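Local coordinates for B-cell differentiation antigen CD72 (Mus musculus, PDB 5B1R), which acts as a B-cell co-receptor that recognises the Sm/RNP self-antigen and inhibits B-cell receptor signalling by recruiting the phosphatase SHP-1, at residues K67-I71 with E107-I112; Y50-L55 with W98-F102; A41-S47 with I71-W77. The protein carries 2 engineered substitutions. All blocks are in the same frame, centred on the assembly; numbering follows the deposited sequence.

Interaction 1: residues K67-I71 with E107-I112; sequences KSYWI and ELHPSI. Engineered in segment 107-112: Ser-111 (natural residue Cys).
Trp-70 takes the side chain of His-109 over one face of its indole, with CB of His-109 3.9 Å from the centroid of the five-membered ring. The imidazole then turns its edge toward that face, giving a T-shaped pair with centroids 5.2 Å apart and planes at 82°. This packing lies in the C-type lectin-like domain, where Trp-70 and Ile-71 probably correspond to the first two residues of the WIGL motif of this fold. Both ring nitrogens of His-109 have partners in the ring plane. NE2 donates to the anti lone pair of Glu-107 OE1 at 2.8 Å, almost straight at 173°, and Ser-103 binds the same oxygen. ND1 meets a water at 2.9 Å that also accepts the N-H of Ser-68, so the imidazole's rotation is fixed from two sides. Trp-70 NE1 bonds to the carbonyl of Arg-24 and makes a weak, bent bond to Glu-107 O at 3.2 Å. The two backbones also form a single bridge at Trp-70 and Ser-111, an engineered residue replacing the natural cysteine. Trp-70 N donates to Pro-110 O (2.9 Å) and Ile-112 N to Trp-70 O (3.1 Å), the bonding pattern of a parallel bridge. The hydroxyl of Tyr-69 is held by the backbone N of Asp-64. The Tyr-69 ring crosses Pro-110 at about a right angle, and Pro-110 CG sits over one face, 3.9 Å from the centroid of the Tyr-69 ring and displaced toward the CD2-CE2 rim.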
loop_
_atom_site.group_PDB
_atom_site.type_symbol
_atom_site.label_atom_id
_atom_site.label_comp_id
_atom_site.label_asym_id
_atom_site.label_seq_id
_atom_site.Cartn_x
_atom_site.Cartn_y
_atom_site.Cartn_z
ATOM N N LYS A 67 6.734 -5.040 -10.398
ATOM C CA LYS A 67 5.296 -4.825 -10.259
ATOM C C LYS A 67 5.014 -3.453 -9.657
ATOM O O LYS A 67 5.855 -2.872 -8.973
ATOM C CB LYS A 67 4.687 -5.898 -9.346
ATOM C CG LYS A 67 4.846 -7.334 -9.836
ATOM C CD LYS A 67 3.845 -7.663 -10.923
ATOM C CE LYS A 67 3.979 -9.114 -11.376
ATOM N NZ LYS A 67 3.716 -10.066 -10.260
ATOM N N SER A 68 3.817 -2.940 -9.909
ATOM C CA SER A 68 3.326 -1.753 -9.210
ATOM C C SER A 68 2.185 -2.169 -8.319
ATOM O O SER A 68 1.392 -3.040 -8.695
ATOM C CB SER A 68 2.800 -0.717 -10.187
ATOM O OG SER A 68 3.798 -0.281 -11.090
ATOM N N TYR A 69 2.101 -1.544 -7.145
ATOM C CA TYR A 69 1.133 -1.970 -6.134
ATOM C C TYR A 69 0.132 -0.876 -5.815
ATOM O O TYR A 69 0.522 0.231 -5.443
ATOM C CB TYR A 69 1.849 -2.371 -4.833
ATOM C CG TYR A 69 2.727 -3.597 -5.009
ATOM C CD1 TYR A 69 4.001 -3.493 -5.544
ATOM C CD2 TYR A 69 2.258 -4.860 -4.649
ATOM C CE1 TYR A 69 4.784 -4.617 -5.744
ATOM C CE2 TYR A 69 3.038 -5.994 -4.832
ATOM C CZ TYR A 69 4.303 -5.867 -5.373
ATOM O OH TYR A 69 5.102 -6.978 -5.569
ATOM N N TRP A 70 -1.159 -1.181 -5.915
ATOM C CA TRP A 70 -2.167 -0.248 -5.425
ATOM C C TRP A 70 -2.001 0.013 -3.927
ATOM O O TRP A 70 -1.822 -0.927 -3.141
ATOM C CB TRP A 70 -3.579 -0.772 -5.672
ATOM C CG TRP A 70 -4.063 -0.807 -7.089
ATOM C CD1 TRP A 70 -4.572 -1.885 -7.732
ATOM C CD2 TRP A 70 -4.165 0.303 -7.992
ATOM N NE1 TRP A 70 -4.974 -1.525 -8.998
ATOM C CE2 TRP A 70 -4.731 -0.185 -9.189
ATOM C CE3 TRP A 70 -3.820 1.658 -7.911
ATOM C CZ2 TRP A 70 -4.989 0.643 -10.293
ATOM C CZ3 TRP A 70 -4.054 2.467 -9.009
ATOM C CH2 TRP A 70 -4.628 1.957 -10.184
ATOM N N ILE A 71 -2.113 1.285 -3.547
ATOM C CA ILE A 71 -2.087 1.706 -2.150
ATOM C C ILE A 71 -3.179 2.767 -1.950
ATOM O O ILE A 71 -3.870 3.167 -2.896
ATOM C CB ILE A 71 -0.695 2.272 -1.735
ATOM C CG1 ILE A 71 -0.311 3.514 -2.558
ATOM C CG2 ILE A 71 0.380 1.176 -1.841
ATOM C CD1 ILE A 71 0.746 4.358 -1.898
ATOM N N GLU A 107 -7.005 -0.108 -13.854
ATOM C CA GLU A 107 -5.842 -0.944 -14.173
ATOM C C GLU A 107 -5.671 -2.083 -13.175
ATOM O O GLU A 107 -5.951 -1.925 -11.992
ATOM C CB GLU A 107 -4.534 -0.146 -14.182
ATOM C CG GLU A 107 -4.377 0.909 -15.246
ATOM C CD GLU A 107 -2.945 1.450 -15.326
ATOM O OE1 GLU A 107 -2.079 1.090 -14.479
ATOM O OE2 GLU A 107 -2.680 2.241 -16.248
ATOM N N LEU A 108 -5.174 -3.212 -13.662
ATOM C CA LEU A 108 -4.985 -4.403 -12.827
ATOM C C LEU A 108 -3.578 -4.465 -12.230
ATOM O O LEU A 108 -2.594 -4.513 -12.966
ATOM C CB LEU A 108 -5.252 -5.657 -13.665
ATOM C CG LEU A 108 -6.620 -5.720 -14.347
ATOM C CD1 LEU A 108 -6.732 -6.974 -15.210
ATOM C CD2 LEU A 108 -7.705 -5.679 -13.289
ATOM N N HIS A 109 -3.495 -4.484 -10.902
ATOM C CA HIS A 109 -2.225 -4.530 -10.186
ATOM C C HIS A 109 -2.414 -5.321 -8.913
ATOM O O HIS A 109 -3.526 -5.421 -8.386
ATOM C CB HIS A 109 -1.760 -3.120 -9.815
ATOM C CG HIS A 109 -1.423 -2.281 -11.001
ATOM N ND1 HIS A 109 -0.296 -2.497 -11.767
ATOM C CD2 HIS A 109 -2.078 -1.242 -11.566
ATOM C CE1 HIS A 109 -0.277 -1.623 -12.760
ATOM N NE2 HIS A 109 -1.343 -0.845 -12.657
ATOM N N PRO A 110 -1.313 -5.854 -8.375
ATOM C CA PRO A 110 -1.363 -6.332 -6.988
ATOM C C PRO A 110 -1.574 -5.131 -6.058
ATOM O O PRO A 110 -1.595 -3.974 -6.508
ATOM C CB PRO A 110 0.029 -6.947 -6.790
ATOM C CG PRO A 110 0.911 -6.158 -7.739
ATOM C CD PRO A 110 0.046 -5.908 -8.953
ATOM N N SER A 111 -1.706 -5.396 -4.763
ATOM C CA SER A 111 -2.021 -4.326 -3.827
ATOM C C SER A 111 -1.416 -4.632 -2.465
ATOM O O SER A 111 -0.929 -5.750 -2.223
ATOM C CB SER A 111 -3.542 -4.173 -3.714
ATOM O OG SER A 111 -4.155 -5.373 -3.263
ATOM N N ILE A 112 -1.457 -3.639 -1.581
ATOM C CA ILE A 112 -0.972 -3.829 -0.216
ATOM C C ILE A 112 -2.076 -3.370 0.716
ATOM O O ILE A 112 -2.578 -2.245 0.574
ATOM C CB ILE A 112 0.307 -3.024 0.072
ATOM C CG1 ILE A 112 1.361 -3.290 -1.014
ATOM C CG2 ILE A 112 0.827 -3.347 1.474
ATOM C CD1 ILE A 112 2.512 -2.310 -1.033
HETATM O O HOH W 1 1.914 -4.309 -11.884
#

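Interaction 2: residues Y50-L55 with W98-F102; sequences YYEVSL and WKRTF. Unlike the reference sequence in segment 98-102: Lys-99 (reference Glu), Phe-102 (reference Ile).
Tyr-51 O accepts the backbone N-H of Arg-100 at 2.8 Å, the one direct hydrogen bond between the two segments; the donor lies well above the carbonyl plane. Around it lie several side-chain contacts. The ring of Tyr-50 lies nearly parallel to that of Phe-102, with planes at 18°, but the two are slid so far apart that they barely overlap and touch through CD1 of Tyr-50 and CE2 of Phe-102, 3.6 Å apart. Val-53 presses CG1 onto the carbonyl oxygen of Trp-98 at 3.4 Å. Leu-55 crosses the tryptophan at about a right angle and brings CD1 to within 3.9 Å of CG of Trp-98. Lys-99 and Phe-102 both differ from the reference sequence; the lysine lies alongside Tyr-51, pointing the same way. Segment 98-102 belongs to strand 97-104, an outermost strand of the three-stranded antiparallel sheet of this C-type lectin-like domain, and segment 50-55 lies in the irregular chain between strand 39-40 and helix 57-60. Waters link several backbone atoms across the seam. One molecule accepts Val-53 N-H and donates to Trp-98 O, and a second donates to the carbonyls of both residues. Arg-100 runs out extended, CG anti to its own N (chi1 -179°), which lays CD 3.5 Å from Tyr-50 O; the bend at chi3 (-59°) then turns NE toward a water (2.9 Å) that lies close to the carbonyls of Tyr-50 and Glu-52 and accepts its N-H. NH2 reaches another water (2.9 Å) beside Glu-52 O. Farther out, NH1 forms a salt bridge with Asp-89 and bonds to the carbonyl of Gln-72.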
loop_
_atom_site.group_PDB
_atom_site.type_symbol
_atom_site.label_atom_id
_atom_site.label_comp_id
_atom_site.label_asym_id
_atom_site.label_seq_id
_atom_site.Cartn_x
_atom_site.Cartn_y
_atom_site.Cartn_z
ATOM N N TYR A 50 4.781 15.147 -4.603
ATOM C CA TYR A 50 3.675 14.219 -4.815
ATOM C C TYR A 50 4.135 12.788 -5.086
ATOM O O TYR A 50 3.404 11.846 -4.777
ATOM C CB TYR A 50 2.770 14.695 -5.966
ATOM C CG TYR A 50 3.426 14.597 -7.333
ATOM C CD1 TYR A 50 3.338 13.429 -8.085
ATOM C CD2 TYR A 50 4.141 15.667 -7.862
ATOM C CE1 TYR A 50 3.961 13.320 -9.313
ATOM C CE2 TYR A 50 4.765 15.571 -9.109
ATOM C CZ TYR A 50 4.659 14.395 -9.828
ATOM O OH TYR A 50 5.264 14.274 -11.060
ATOM N N TYR A 51 5.319 12.623 -5.676
ATOM C CA TYR A 51 5.789 11.294 -6.079
ATOM C C TYR A 51 6.569 10.585 -4.980
ATOM O O TYR A 51 6.953 9.419 -5.137
ATOM C CB TYR A 51 6.662 11.396 -7.340
ATOM C CG TYR A 51 7.810 12.376 -7.180
ATOM C CD1 TYR A 51 8.961 12.024 -6.474
ATOM C CD2 TYR A 51 7.735 13.666 -7.702
ATOM C CE1 TYR A 51 10.005 12.921 -6.294
ATOM C CE2 TYR A 51 8.779 14.569 -7.526
ATOM C CZ TYR A 51 9.910 14.184 -6.824
ATOM O OH TYR A 51 10.953 15.069 -6.647
ATOM N N GLU A 52 6.847 11.283 -3.879
ATOM C CA GLU A 52 7.674 10.694 -2.832
ATOM C C GLU A 52 6.899 9.733 -1.962
ATOM O O GLU A 52 5.800 10.048 -1.518
ATOM C CB GLU A 52 8.245 11.777 -1.927
ATOM C CG GLU A 52 9.334 12.586 -2.578
ATOM C CD GLU A 52 10.032 13.521 -1.619
ATOM O OE1 GLU A 52 9.451 13.867 -0.569
ATOM O OE2 GLU A 52 11.176 13.912 -1.918
ATOM N N VAL A 53 7.496 8.579 -1.671
ATOM C CA VAL A 53 6.908 7.658 -0.710
ATOM C C VAL A 53 8.031 7.045 0.106
ATOM O O VAL A 53 9.114 6.794 -0.402
ATOM C CB VAL A 53 6.055 6.571 -1.436
ATOM C CG1 VAL A 53 6.901 5.632 -2.264
ATOM C CG2 VAL A 53 5.233 5.796 -0.453
ATOM N N SER A 54 7.779 6.856 1.390
ATOM C CA SER A 54 8.741 6.227 2.282
ATOM C C SER A 54 8.080 4.982 2.855
ATOM O O SER A 54 7.065 5.087 3.538
ATOM C CB SER A 54 9.079 7.182 3.416
ATOM O OG SER A 54 9.877 6.526 4.377
ATOM N N LEU A 55 8.663 3.820 2.564
ATOM C CA LEU A 55 8.114 2.531 2.977
ATOM C C LEU A 55 8.959 1.944 4.094
ATOM O O LEU A 55 10.169 2.154 4.120
ATOM C CB LEU A 55 8.162 1.554 1.803
ATOM C CG LEU A 55 7.475 2.011 0.509
ATOM C CD1 LEU A 55 7.777 1.048 -0.624
ATOM C CD2 LEU A 55 5.969 2.107 0.713
ATOM N N TRP A 98 11.237 3.425 -4.900
ATOM C CA TRP A 98 9.791 3.369 -5.093
ATOM C C TRP A 98 9.232 4.790 -5.081
ATOM O O TRP A 98 9.654 5.616 -4.274
ATOM C CB TRP A 98 9.128 2.509 -4.004
ATOM C CG TRP A 98 9.471 1.057 -4.153
ATOM C CD1 TRP A 98 10.546 0.404 -3.623
ATOM C CD2 TRP A 98 8.751 0.087 -4.922
ATOM N NE1 TRP A 98 10.533 -0.914 -4.011
ATOM C CE2 TRP A 98 9.438 -1.134 -4.804
ATOM C CE3 TRP A 98 7.590 0.137 -5.696
ATOM C CZ2 TRP A 98 9.013 -2.292 -5.437
ATOM C CZ3 TRP A 98 7.162 -1.019 -6.312
ATOM C CH2 TRP A 98 7.875 -2.218 -6.186
ATOM N N LYS A 99 8.293 5.054 -5.988
ATOM C CA LYS A 99 7.628 6.343 -6.085
ATOM C C LYS A 99 6.123 6.145 -6.117
ATOM O O LYS A 99 5.635 5.113 -6.577
ATOM C CB LYS A 99 8.068 7.083 -7.354
ATOM C CG LYS A 99 9.520 7.517 -7.311
ATOM C CD LYS A 99 9.919 8.302 -8.538
ATOM C CE LYS A 99 11.405 8.616 -8.504
ATOM N NZ LYS A 99 11.743 9.764 -7.611
ATOM N N ARG A 100 5.392 7.139 -5.625
ATOM C CA ARG A 100 3.957 7.189 -5.843
ATOM C C ARG A 100 3.700 7.635 -7.280
ATOM O O ARG A 100 4.264 8.631 -7.734
ATOM C CB ARG A 100 3.301 8.176 -4.875
ATOM C CG ARG A 100 1.791 8.259 -5.033
ATOM C CD ARG A 100 1.152 9.285 -4.094
ATOM N NE ARG A 100 1.446 8.958 -2.702
ATOM C CZ ARG A 100 0.728 8.118 -1.956
ATOM N NH1 ARG A 100 -0.407 7.599 -2.423
ATOM N NH2 ARG A 100 1.145 7.818 -0.738
ATOM N N THR A 101 2.860 6.881 -7.985
ATOM C CA THR A 101 2.517 7.164 -9.361
ATOM C C THR A 101 1.004 7.081 -9.530
ATOM O O THR A 101 0.291 6.465 -8.736
ATOM C CB THR A 101 3.187 6.192 -10.318
ATOM O OG1 THR A 101 2.632 4.896 -10.137
ATOM C CG2 THR A 101 4.683 6.127 -10.075
ATOM N N PHE A 102 0.504 7.724 -10.566
ATOM C CA PHE A 102 -0.927 7.753 -10.828
ATOM C C PHE A 102 -1.297 6.870 -12.007
ATOM O O PHE A 102 -0.561 6.808 -12.986
ATOM C CB PHE A 102 -1.358 9.192 -11.088
ATOM C CG PHE A 102 -0.994 10.129 -9.967
ATOM C CD1 PHE A 102 -1.464 9.904 -8.682
ATOM C CD2 PHE A 102 -0.199 11.249 -10.205
ATOM C CE1 PHE A 102 -1.142 10.766 -7.650
ATOM C CE2 PHE A 102 0.124 12.129 -9.179
ATOM C CZ PHE A 102 -0.349 11.882 -7.898
HETATM O O HOH W 2 3.359 11.044 -2.180
HETATM O O HOH W 3 3.593 9.211 -0.118
HETATM O O HOH W 4 10.016 8.136 -3.168
HETATM O O HOH W 5 11.005 5.033 -1.582
#

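Interaction 3: residues A41-S47 with I71-W77; sequences AAFDEPS and IQMSKKW
The ammonium of Lys-76 is gripped three times by segment 41-47: NZ forms a salt bridge with Glu-45 OE2 at 2.8 Å, and it donates to Ser-47 O at 2.9 Å and to Ser-47 OG at 3.0 Å. Glu-45 OE2 is met from above the carboxylate plane. Ser-47 OG can accept because its own proton goes to Asp-44 O, nearly along the C=O axis. The other carboxylate oxygen, Glu-45 OE1, receives the N-H of Ser-47, also from above the carboxylate plane, so the glutamate side chain spans the cis peptide before Pro-46. On the way to this site CE of Lys-76 passes over one face of Trp-77, whose NE1 adds a weak bond to Ser-47 OG. Asp-44 forms a second polar centre. Gln-72, with CG anti to its N (chi1 -180°) and an extended chain, sends NE2 to Asp-44 OD1 in a weak bond of 3.1 Å; the carboxylate and amide planes are 70° apart. Waters bind both carboxylate oxygens: OD1 accepts from one that also serves Phe-43 N and Gln-72 O, and OD2 takes waters that accept the backbone N-H groups of Lys-75 and Lys-76. A glycerol, probably from the crystallisation liquor, bonds to the backbone N of Asp-44 and Glu-45. At the inner end Gln-72 N donates to Ala-41 O (2.9 Å, 166°), and Ile-71 CD1 meets the edge of the Phe-43 ring at CD2, 4.0 Å away. Segment 71-77 leads out of strand 69-70 into the start of the long-loop region of the C-type lectin-like fold, the region that in calcium-dependent relatives carries the sugar site.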
loop_
_atom_site.group_PDB
_atom_site.type_symbol
_atom_site.label_atom_id
_atom_site.label_comp_id
_atom_site.label_asym_id
_atom_site.label_seq_id
_atom_site.Cartn_x
_atom_site.Cartn_y
_atom_site.Cartn_z
ATOM N N ALA A 41 -3.042 0.083 2.127
ATOM C CA ALA A 41 -1.945 0.584 2.937
ATOM C C ALA A 41 -1.710 2.076 2.706
ATOM O O ALA A 41 -1.750 2.563 1.572
ATOM C CB ALA A 41 -0.693 -0.213 2.639
ATOM N N ALA A 42 -1.444 2.782 3.806
ATOM C CA ALA A 42 -1.368 4.235 3.792
ATOM C C ALA A 42 0.068 4.683 3.993
ATOM O O ALA A 42 0.701 4.322 4.986
ATOM C CB ALA A 42 -2.244 4.798 4.899
ATOM N N PHE A 43 0.564 5.486 3.060
ATOM C CA PHE A 43 1.927 6.001 3.092
ATOM C C PHE A 43 1.946 7.493 2.776
ATOM O O PHE A 43 2.841 7.981 2.103
ATOM C CB PHE A 43 2.816 5.229 2.101
ATOM C CG PHE A 43 2.849 3.759 2.358
ATOM C CD1 PHE A 43 3.440 3.264 3.515
ATOM C CD2 PHE A 43 2.242 2.872 1.480
ATOM C CE1 PHE A 43 3.445 1.908 3.780
ATOM C CE2 PHE A 43 2.258 1.507 1.730
ATOM C CZ PHE A 43 2.846 1.027 2.887
ATOM N N ASP A 44 0.956 8.232 3.263
ATOM C CA ASP A 44 0.862 9.634 2.901
ATOM C C ASP A 44 2.080 10.453 3.335
ATOM O O ASP A 44 2.496 11.351 2.613
ATOM C CB ASP A 44 -0.373 10.297 3.502
ATOM C CG ASP A 44 -1.683 9.806 2.918
ATOM O OD1 ASP A 44 -1.736 8.850 2.116
ATOM O OD2 ASP A 44 -2.698 10.424 3.290
ATOM N N GLU A 45 2.616 10.172 4.527
ATOM C CA GLU A 45 3.736 10.920 5.077
ATOM C C GLU A 45 4.843 9.954 5.480
ATOM O O GLU A 45 4.582 8.832 5.924
ATOM C CB GLU A 45 3.284 11.735 6.299
ATOM C CG GLU A 45 2.286 12.834 5.955
ATOM C CD GLU A 45 2.901 14.011 5.247
ATOM O OE1 GLU A 45 4.143 14.074 5.068
ATOM O OE2 GLU A 45 2.120 14.895 4.867
ATOM N N PRO A 46 6.097 10.405 5.407
ATOM C CA PRO A 46 6.505 11.730 4.936
ATOM C C PRO A 46 6.487 11.844 3.423
ATOM O O PRO A 46 6.762 10.870 2.714
ATOM C CB PRO A 46 7.947 11.844 5.426
ATOM C CG PRO A 46 8.423 10.435 5.460
ATOM C CD PRO A 46 7.246 9.615 5.885
ATOM N N SER A 47 6.169 13.036 2.931
ATOM C CA SER A 47 6.263 13.318 1.504
ATOM C C SER A 47 6.408 14.817 1.307
ATOM O O SER A 47 5.620 15.602 1.832
ATOM C CB SER A 47 5.038 12.803 0.747
ATOM O OG SER A 47 3.839 13.387 1.229
ATOM N N ILE A 71 -2.113 1.285 -3.547
ATOM C CA ILE A 71 -2.087 1.706 -2.150
ATOM C C ILE A 71 -3.179 2.767 -1.950
ATOM O O ILE A 71 -3.870 3.167 -2.896
ATOM C CB ILE A 71 -0.695 2.272 -1.735
ATOM C CG1 ILE A 71 -0.311 3.514 -2.558
ATOM C CG2 ILE A 71 0.380 1.176 -1.841
ATOM C CD1 ILE A 71 0.746 4.358 -1.898
ATOM N N GLN A 72 -3.316 3.240 -0.714
ATOM C CA GLN A 72 -4.257 4.311 -0.427
ATOM C C GLN A 72 -3.891 5.592 -1.169
ATOM O O GLN A 72 -2.743 6.033 -1.146
ATOM C CB GLN A 72 -4.246 4.610 1.063
ATOM C CG GLN A 72 -5.205 5.718 1.457
ATOM C CD GLN A 72 -4.992 6.163 2.890
ATOM O OE1 GLN A 72 -5.504 5.543 3.817
ATOM N NE2 GLN A 72 -4.213 7.220 3.076
ATOM N N MET A 73 -4.871 6.210 -1.803
ATOM C CA MET A 73 -4.677 7.510 -2.416
ATOM C C MET A 73 -4.313 8.540 -1.342
ATOM O O MET A 73 -4.901 8.569 -0.255
ATOM C CB MET A 73 -5.969 7.938 -3.114
ATOM C CG MET A 73 -5.835 9.249 -3.842
ATOM S SD MET A 73 -7.368 9.858 -4.556
ATOM C CE MET A 73 -8.380 10.091 -3.101
ATOM N N SER A 74 -3.335 9.388 -1.647
ATOM C CA SER A 74 -2.905 10.429 -0.718
ATOM C C SER A 74 -3.664 11.717 -1.010
ATOM O O SER A 74 -3.413 12.383 -2.017
ATOM C CB SER A 74 -1.412 10.637 -0.861
ATOM O OG SER A 74 -1.015 11.691 -0.015
ATOM N N LYS A 75 -4.607 12.064 -0.143
ATOM C CA LYS A 75 -5.478 13.206 -0.408
ATOM C C LYS A 75 -4.759 14.543 -0.402
ATOM O O LYS A 75 -5.231 15.494 -1.021
ATOM C CB LYS A 75 -6.652 13.231 0.568
ATOM C CG LYS A 75 -7.565 12.039 0.412
ATOM C CD LYS A 75 -8.766 12.131 1.335
ATOM C CE LYS A 75 -9.673 10.921 1.184
ATOM N NZ LYS A 75 -9.977 10.646 -0.244
ATOM N N LYS A 76 -3.614 14.627 0.282
ATOM C CA LYS A 76 -2.929 15.917 0.387
ATOM C C LYS A 76 -2.532 16.473 -0.973
ATOM O O LYS A 76 -2.401 17.687 -1.112
ATOM C CB LYS A 76 -1.695 15.838 1.285
ATOM C CG LYS A 76 -0.607 14.962 0.723
ATOM C CD LYS A 76 0.624 14.843 1.619
ATOM C CE LYS A 76 1.424 16.128 1.710
ATOM N NZ LYS A 76 2.770 15.972 2.386
ATOM N N TRP A 77 -2.324 15.602 -1.962
ATOM C CA TRP A 77 -1.868 16.044 -3.270
ATOM C C TRP A 77 -3.007 16.294 -4.244
ATOM O O TRP A 77 -2.755 16.722 -5.357
ATOM C CB TRP A 77 -0.853 15.044 -3.860
ATOM C CG TRP A 77 0.354 14.895 -2.990
ATOM C CD1 TRP A 77 0.705 13.801 -2.240
ATOM C CD2 TRP A 77 1.346 15.896 -2.723
ATOM N NE1 TRP A 77 1.860 14.056 -1.548
ATOM C CE2 TRP A 77 2.272 15.336 -1.816
ATOM C CE3 TRP A 77 1.544 17.207 -3.165
ATOM C CZ2 TRP A 77 3.384 16.043 -1.349
ATOM C CZ3 TRP A 77 2.649 17.906 -2.696
ATOM C CH2 TRP A 77 3.550 17.324 -1.800
HETATM O O HOH W 6 -0.922 6.604 0.865
HETATM O O HOH W 7 1.640 11.480 -0.003
HETATM O O HOH W 8 -5.100 10.374 2.169
HETATM O O HOH W 9 -2.539 12.814 2.223
HETATM O O HOH W 10 -3.686 8.539 5.446
#

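All three contacts lie in one C-type lectin-like domain. Along the chain the segments run 41-47, 50-55, 67-71, 71-77, 98-102 and 107-112, so every pair of interactions interleaves. Interactions 2 and 3 are neighbours, their centres 8 Å apart, and Arg-100 of interaction 2 also packs on Ile-71 and Ser-74 of interaction 3. Interaction 1 is 13 Å from interaction 2 and 15 Å from interaction 3, centre to centre. It shares Ile-71 with interaction 3 and meets Trp-98 of interaction 2 through Tyr-69. Interaction 1 joins the two sheets, through strands 69-70 and 109-119, while interactions 2 and 3 hold the loop 41-55 against strand 97-104 and the chain after strand 69-70.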